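Endo-b-1,4-glucanase (Nasutitermes takasagoensis, PDB 1KS8) probably hydrolyses internal beta-1,4-glucosidic linkages in cellulose, lichenin and cereal beta-glucans, as a family 9 glycosyl hydrolase with an (alpha/alpha)6 fold. Local coordinates at residues R212-W217 / D254-G259; P64-A69 / G153-A158. All blocks are in the same frame, centred on the assembly; numbering follows the deposited sequence.

Both contacts are buried in the (alpha/alpha)6 fold, their centres about 11 Å apart, but contact 2 is the nearer to the centre of the chain and all of its touching residues are buried, whereas the loop end of contact 1, Asp254 and Ser255, is partly exposed. Contact 1 sets the beginning of helix 212-226 against a loop and the first turn of helix 257-268, and is built on charge, an indole face and a calcium-binding region. Contact 2 joins helices 62-78 and 149-165 through small side chains and methylenes. Glu154 ties the two together: its chain packs in contact 2, while its carboxylate binds Lys256 and Trp217 of contact 1 and lies close to the like-charged Glu214.

Contact 1 of 2, residues R212-W217 / D254-G259; sequences RDELVW and DSKVSG
Lys256 is doubled back on itself, so that its CD sits over one face of the Trp217 indole while its ammonium turns to Glu214. CG stands between the backbone N and the carbonyl carbon (chi1 51°), and further bends at chi3 and chi4 fold the end of the chain. CD lies over the five-membered ring in a CH-pi contact; the chain and the ring cross at about a right angle. Lys256 NZ is 5.1 Å from the centroid of the Trp217 five-membered ring, at most a weak cation-pi attraction. Its main partner across the contact is Glu214 OE2, 2.8 Å from Lys256 NZ and met on the syn lone pair in a salt bridge. NZ forms a second salt bridge with Glu154 and a hydrogen bond to the carbonyl of Asn252.

The backbone of Lys256, at the N-cap position of helix 257-268, is held separately: its N donates to Asp213 OD2 over 3.2 Å, nearly straight at 168°. A water close to both Asp213 OD1 and Asp254 O links the same two segments. Asp210, Asp213, Glu214 and Asp254 bind calcium in this protein, although the metal is absent here.

On the six-membered ring, Trp217 CZ3 meets Gly259 C obliquely at 3.4 Å; on the five-membered ring, Trp217 NE1 donates to Glu154 OE2. An alanine in place of Trp217 would probably leave Lys256 CD without its aromatic surface, Glu154 without this N-H donor and a gap beside Gly259.

Further along helix 212-226 and on helix 62-78, Trp221 and Trp74 pack edge-to-face with the Trp217 ring. Helix 62-78 also touches Lys256 through Tyr67, and helix 149-165 meets Trp217 through Ala157, so the junction of helices 212-226 and 257-268 is flanked by both.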
loop_
_atom_site.group_PDB
_atom_site.type_symbol
_atom_site.label_atom_id
_atom_site.label_comp_id
_atom_site.label_asym_id
_atom_site.label_seq_id
_atom_site.Cartn_x
_atom_site.Cartn_y
_atom_site.Cartn_z
ATOM N N ARG A 212 -0.762 -11.036 -15.012
ATOM C CA ARG A 212 -0.210 -10.390 -16.197
ATOM C C ARG A 212 0.027 -8.882 -16.108
ATOM O O ARG A 212 1.011 -8.382 -16.656
ATOM C CB ARG A 212 -1.079 -10.737 -17.408
ATOM C CG ARG A 212 -1.061 -12.230 -17.703
ATOM C CD ARG A 212 -2.037 -12.632 -18.796
ATOM N NE ARG A 212 -1.999 -14.075 -19.029
ATOM C CZ ARG A 212 -2.324 -14.992 -18.120
ATOM N NH1 ARG A 212 -2.719 -14.619 -16.909
ATOM N NH2 ARG A 212 -2.246 -16.281 -18.417
ATOM N N ASP A 213 -0.843 -8.150 -15.420
ATOM C CA ASP A 213 -0.640 -6.708 -15.311
ATOM C C ASP A 213 0.610 -6.385 -14.492
ATOM O O ASP A 213 1.239 -5.345 -14.691
ATOM C CB ASP A 213 -1.876 -6.028 -14.702
ATOM C CG ASP A 213 -2.179 -6.503 -13.298
ATOM O OD1 ASP A 213 -2.172 -7.727 -13.069
ATOM O OD2 ASP A 213 -2.442 -5.649 -12.424
ATOM N N GLU A 214 0.977 -7.288 -13.586
ATOM C CA GLU A 214 2.161 -7.102 -12.751
ATOM C C GLU A 214 3.450 -7.138 -13.564
ATOM O O GLU A 214 4.410 -6.431 -13.255
ATOM C CB GLU A 214 2.227 -8.179 -11.667
ATOM C CG GLU A 214 1.193 -8.028 -10.568
ATOM C CD GLU A 214 1.301 -6.697 -9.862
ATOM O OE1 GLU A 214 2.441 -6.253 -9.610
ATOM O OE2 GLU A 214 0.249 -6.097 -9.556
ATOM N N LEU A 215 3.482 -7.977 -14.593
ATOM C CA LEU A 215 4.667 -8.078 -15.437
ATOM C C LEU A 215 4.894 -6.763 -16.183
ATOM O O LEU A 215 6.027 -6.303 -16.321
ATOM C CB LEU A 215 4.514 -9.237 -16.428
ATOM C CG LEU A 215 4.519 -10.634 -15.795
ATOM C CD1 LEU A 215 4.236 -11.687 -16.859
ATOM C CD2 LEU A 215 5.866 -10.889 -15.133
ATOM N N VAL A 216 3.809 -6.157 -16.652
ATOM C CA VAL A 216 3.898 -4.889 -17.371
ATOM C C VAL A 216 4.290 -3.776 -16.399
ATOM O O VAL A 216 5.129 -2.930 -16.708
ATOM C CB VAL A 216 2.544 -4.525 -18.026
ATOM C CG1 VAL A 216 2.678 -3.233 -18.809
ATOM C CG2 VAL A 216 2.079 -5.657 -18.938
ATOM N N TRP A 217 3.670 -3.791 -15.224
ATOM C CA TRP A 217 3.921 -2.812 -14.168
ATOM C C TRP A 217 5.398 -2.849 -13.768
ATOM O O TRP A 217 6.063 -1.811 -13.712
ATOM C CB TRP A 217 3.011 -3.154 -12.980
ATOM C CG TRP A 217 3.112 -2.318 -11.723
ATOM C CD1 TRP A 217 3.411 -2.780 -10.470
ATOM C CD2 TRP A 217 2.747 -0.936 -11.559
ATOM N NE1 TRP A 217 3.245 -1.784 -9.540
ATOM C CE2 TRP A 217 2.838 -0.642 -10.178
ATOM C CE3 TRP A 217 2.348 0.078 -12.441
ATOM C CZ2 TRP A 217 2.540 0.624 -9.658
ATOM C CZ3 TRP A 217 2.052 1.341 -11.921
ATOM C CH2 TRP A 217 2.150 1.599 -10.543
ATOM N N ASP A 254 -4.438 -5.727 -6.155
ATOM C CA ASP A 254 -4.566 -6.870 -7.063
ATOM C C ASP A 254 -4.753 -6.545 -8.543
ATOM O O ASP A 254 -4.614 -7.423 -9.394
ATOM C CB ASP A 254 -5.714 -7.781 -6.610
ATOM C CG ASP A 254 -7.057 -7.080 -6.612
ATOM O OD1 ASP A 254 -8.083 -7.770 -6.433
ATOM O OD2 ASP A 254 -7.093 -5.843 -6.785
ATOM N N SER A 255 -5.080 -5.298 -8.851
ATOM C CA SER A 255 -5.275 -4.889 -10.237
ATOM C C SER A 255 -4.942 -3.414 -10.349
ATOM O O SER A 255 -5.574 -2.578 -9.703
ATOM C CB SER A 255 -6.721 -5.130 -10.670
ATOM O OG SER A 255 -6.899 -4.812 -12.041
ATOM N N LYS A 256 -3.953 -3.094 -11.174
ATOM C CA LYS A 256 -3.538 -1.710 -11.334
ATOM C C LYS A 256 -3.374 -1.288 -12.786
ATOM O O LYS A 256 -2.398 -0.627 -13.145
ATOM C CB LYS A 256 -2.234 -1.485 -10.575
ATOM C CG LYS A 256 -1.160 -2.510 -10.893
ATOM C CD LYS A 256 0.043 -2.344 -9.986
ATOM C CE LYS A 256 -0.324 -2.522 -8.521
ATOM N NZ LYS A 256 -0.857 -3.883 -8.234
ATOM N N VAL A 257 -4.341 -1.662 -13.616
ATOM C CA VAL A 257 -4.310 -1.312 -15.029
ATOM C C VAL A 257 -4.163 0.197 -15.214
ATOM O O VAL A 257 -3.390 0.651 -16.057
ATOM C CB VAL A 257 -5.596 -1.785 -15.740
ATOM C CG1 VAL A 257 -5.542 -1.422 -17.212
ATOM C CG2 VAL A 257 -5.756 -3.291 -15.568
ATOM N N SER A 258 -4.899 0.978 -14.428
ATOM C CA SER A 258 -4.821 2.432 -14.539
ATOM C C SER A 258 -3.453 2.953 -14.119
ATOM O O SER A 258 -2.975 3.957 -14.645
ATOM C CB SER A 258 -5.911 3.094 -13.696
ATOM O OG SER A 258 -7.193 2.852 -14.249
ATOM N N GLY A 259 -2.829 2.277 -13.159
ATOM C CA GLY A 259 -1.509 2.687 -12.719
ATOM C C GLY A 259 -0.533 2.460 -13.855
ATOM O O GLY A 259 0.283 3.323 -14.170
HETATM O O HOH W 1 -2.629 -8.449 -10.619
#

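Contact 2 of 2, residues P64-A69 / G153-A158; sequences PMAYTA and GETAAA
Glu154 leans across segment 64-69 of helix 62-78 at Ala66 and Tyr67, with CG anti to its backbone N (chi1 -172°) and the chain bent at chi2. Its CB lies 4.0 Å from Ala66 CB. Glu154 CG comes closest to the other backbone, 3.4 Å from Tyr67 N, and also touches the Ala66 methyl. Glu154 CD and OE2 then lie 3.7 and 3.6 Å from Tyr67 CA. At the tip, OE2 is hydrogen-bonded to Thr70 and Trp217, and OE1 forms a salt bridge with Lys256. Glu214 OE1 also lies close to Glu154 OE1, a repulsion the Lys256 ammonium probably eases.

Ala66 CB also meets Thr155 OG1, a hydroxyl hydrogen-bonded to the carbonyl of Leu151. One turn on, Ala69 CB and Ala158 CB touch at 3.8 Å. Beyond them a water donates to Ala158 O at 2.8 Å and weakly to Ala69 O.

With alanines at the interface, the axes of the two segments approach to 8.1 Å and run in similar directions, 27° apart, as expected of neighbours in one ring of an (alpha/alpha)6 barrel. Helix 89-106 packs on Ala69 through Ala99 and Phe103, and helix 415-430 touches Tyr67 and Thr68 through Asp416.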
loop_
_atom_site.group_PDB
_atom_site.type_symbol
_atom_site.label_atom_id
_atom_site.label_comp_id
_atom_site.label_asym_id
_atom_site.label_seq_id
_atom_site.Cartn_x
_atom_site.Cartn_y
_atom_site.Cartn_z
ATOM N N PRO A 64 0.295 -7.400 -0.799
ATOM C CA PRO A 64 -0.119 -6.029 -0.494
ATOM C C PRO A 64 1.018 -5.188 0.091
ATOM O O PRO A 64 1.006 -3.970 -0.037
ATOM C CB PRO A 64 -1.283 -6.221 0.484
ATOM C CG PRO A 64 -0.987 -7.544 1.127
ATOM C CD PRO A 64 -0.517 -8.372 -0.047
ATOM N N MET A 65 2.005 -5.823 0.723
ATOM C CA MET A 65 3.110 -5.049 1.289
ATOM C C MET A 65 3.945 -4.437 0.168
ATOM O O MET A 65 4.372 -3.290 0.263
ATOM C CB MET A 65 4.017 -5.912 2.171
ATOM C CG MET A 65 4.812 -5.073 3.174
ATOM S SD MET A 65 6.223 -5.901 3.933
ATOM C CE MET A 65 5.436 -7.367 4.627
ATOM N N ALA A 66 4.176 -5.207 -0.891
ATOM C CA ALA A 66 4.953 -4.720 -2.025
ATOM C C ALA A 66 4.187 -3.605 -2.731
ATOM O O ALA A 66 4.763 -2.577 -3.090
ATOM C CB ALA A 66 5.243 -5.865 -2.993
ATOM N N TYR A 67 2.888 -3.817 -2.927
ATOM C CA TYR A 67 2.037 -2.819 -3.564
ATOM C C TYR A 67 2.122 -1.511 -2.777
ATOM O O TYR A 67 2.265 -0.428 -3.347
ATOM C CB TYR A 67 0.585 -3.302 -3.587
ATOM C CG TYR A 67 -0.416 -2.189 -3.805
ATOM C CD1 TYR A 67 -0.670 -1.686 -5.083
ATOM C CD2 TYR A 67 -1.061 -1.593 -2.724
ATOM C CE1 TYR A 67 -1.541 -0.612 -5.274
ATOM C CE2 TYR A 67 -1.928 -0.522 -2.903
ATOM C CZ TYR A 67 -2.162 -0.036 -4.176
ATOM O OH TYR A 67 -3.003 1.040 -4.344
ATOM N N THR A 68 2.030 -1.622 -1.456
ATOM C CA THR A 68 2.096 -0.453 -0.592
ATOM C C THR A 68 3.402 0.295 -0.825
ATOM O O THR A 68 3.413 1.516 -0.996
ATOM C CB THR A 68 2.008 -0.863 0.892
ATOM O OG1 THR A 68 0.708 -1.402 1.164
ATOM C CG2 THR A 68 2.257 0.338 1.798
ATOM N N ALA A 69 4.501 -0.450 -0.836
ATOM C CA ALA A 69 5.816 0.141 -1.047
ATOM C C ALA A 69 5.924 0.847 -2.394
ATOM O O ALA A 69 6.465 1.946 -2.479
ATOM C CB ALA A 69 6.893 -0.932 -0.927
ATOM N N GLY A 153 6.666 -9.750 -9.293
ATOM C CA GLY A 153 6.565 -8.560 -10.117
ATOM C C GLY A 153 6.305 -7.293 -9.321
ATOM O O GLY A 153 6.958 -6.273 -9.540
ATOM N N GLU A 154 5.354 -7.343 -8.391
ATOM C CA GLU A 154 5.056 -6.158 -7.597
ATOM C C GLU A 154 6.253 -5.796 -6.733
ATOM O O GLU A 154 6.547 -4.621 -6.533
ATOM C CB GLU A 154 3.832 -6.383 -6.708
ATOM C CG GLU A 154 3.345 -5.116 -6.005
ATOM C CD GLU A 154 2.947 -4.023 -6.985
ATOM O OE1 GLU A 154 2.145 -4.315 -7.898
ATOM O OE2 GLU A 154 3.427 -2.875 -6.848
ATOM N N THR A 155 6.948 -6.808 -6.224
ATOM C CA THR A 155 8.118 -6.558 -5.395
ATOM C C THR A 155 9.231 -5.939 -6.238
ATOM O O THR A 155 9.931 -5.035 -5.783
ATOM C CB THR A 155 8.606 -7.853 -4.718
ATOM O OG1 THR A 155 7.528 -8.417 -3.956
ATOM C CG2 THR A 155 9.769 -7.559 -3.775
ATOM N N ALA A 156 9.386 -6.414 -7.473
ATOM C CA ALA A 156 10.403 -5.857 -8.359
ATOM C C ALA A 156 10.075 -4.384 -8.627
ATOM O O ALA A 156 10.967 -3.533 -8.672
ATOM C CB ALA A 156 10.440 -6.634 -9.665
ATOM N N ALA A 157 8.790 -4.087 -8.799
ATOM C CA ALA A 157 8.350 -2.718 -9.045
ATOM C C ALA A 157 8.665 -1.836 -7.841
ATOM O O ALA A 157 9.160 -0.720 -7.990
ATOM C CB ALA A 157 6.852 -2.691 -9.332
ATOM N N ALA A 158 8.376 -2.343 -6.645
ATOM C CA ALA A 158 8.633 -1.589 -5.424
ATOM C C ALA A 158 10.123 -1.296 -5.285
ATOM O O ALA A 158 10.518 -0.180 -4.943
ATOM C CB ALA A 158 8.136 -2.371 -4.208
HETATM O O HOH W 2 9.245 0.907 -2.745
#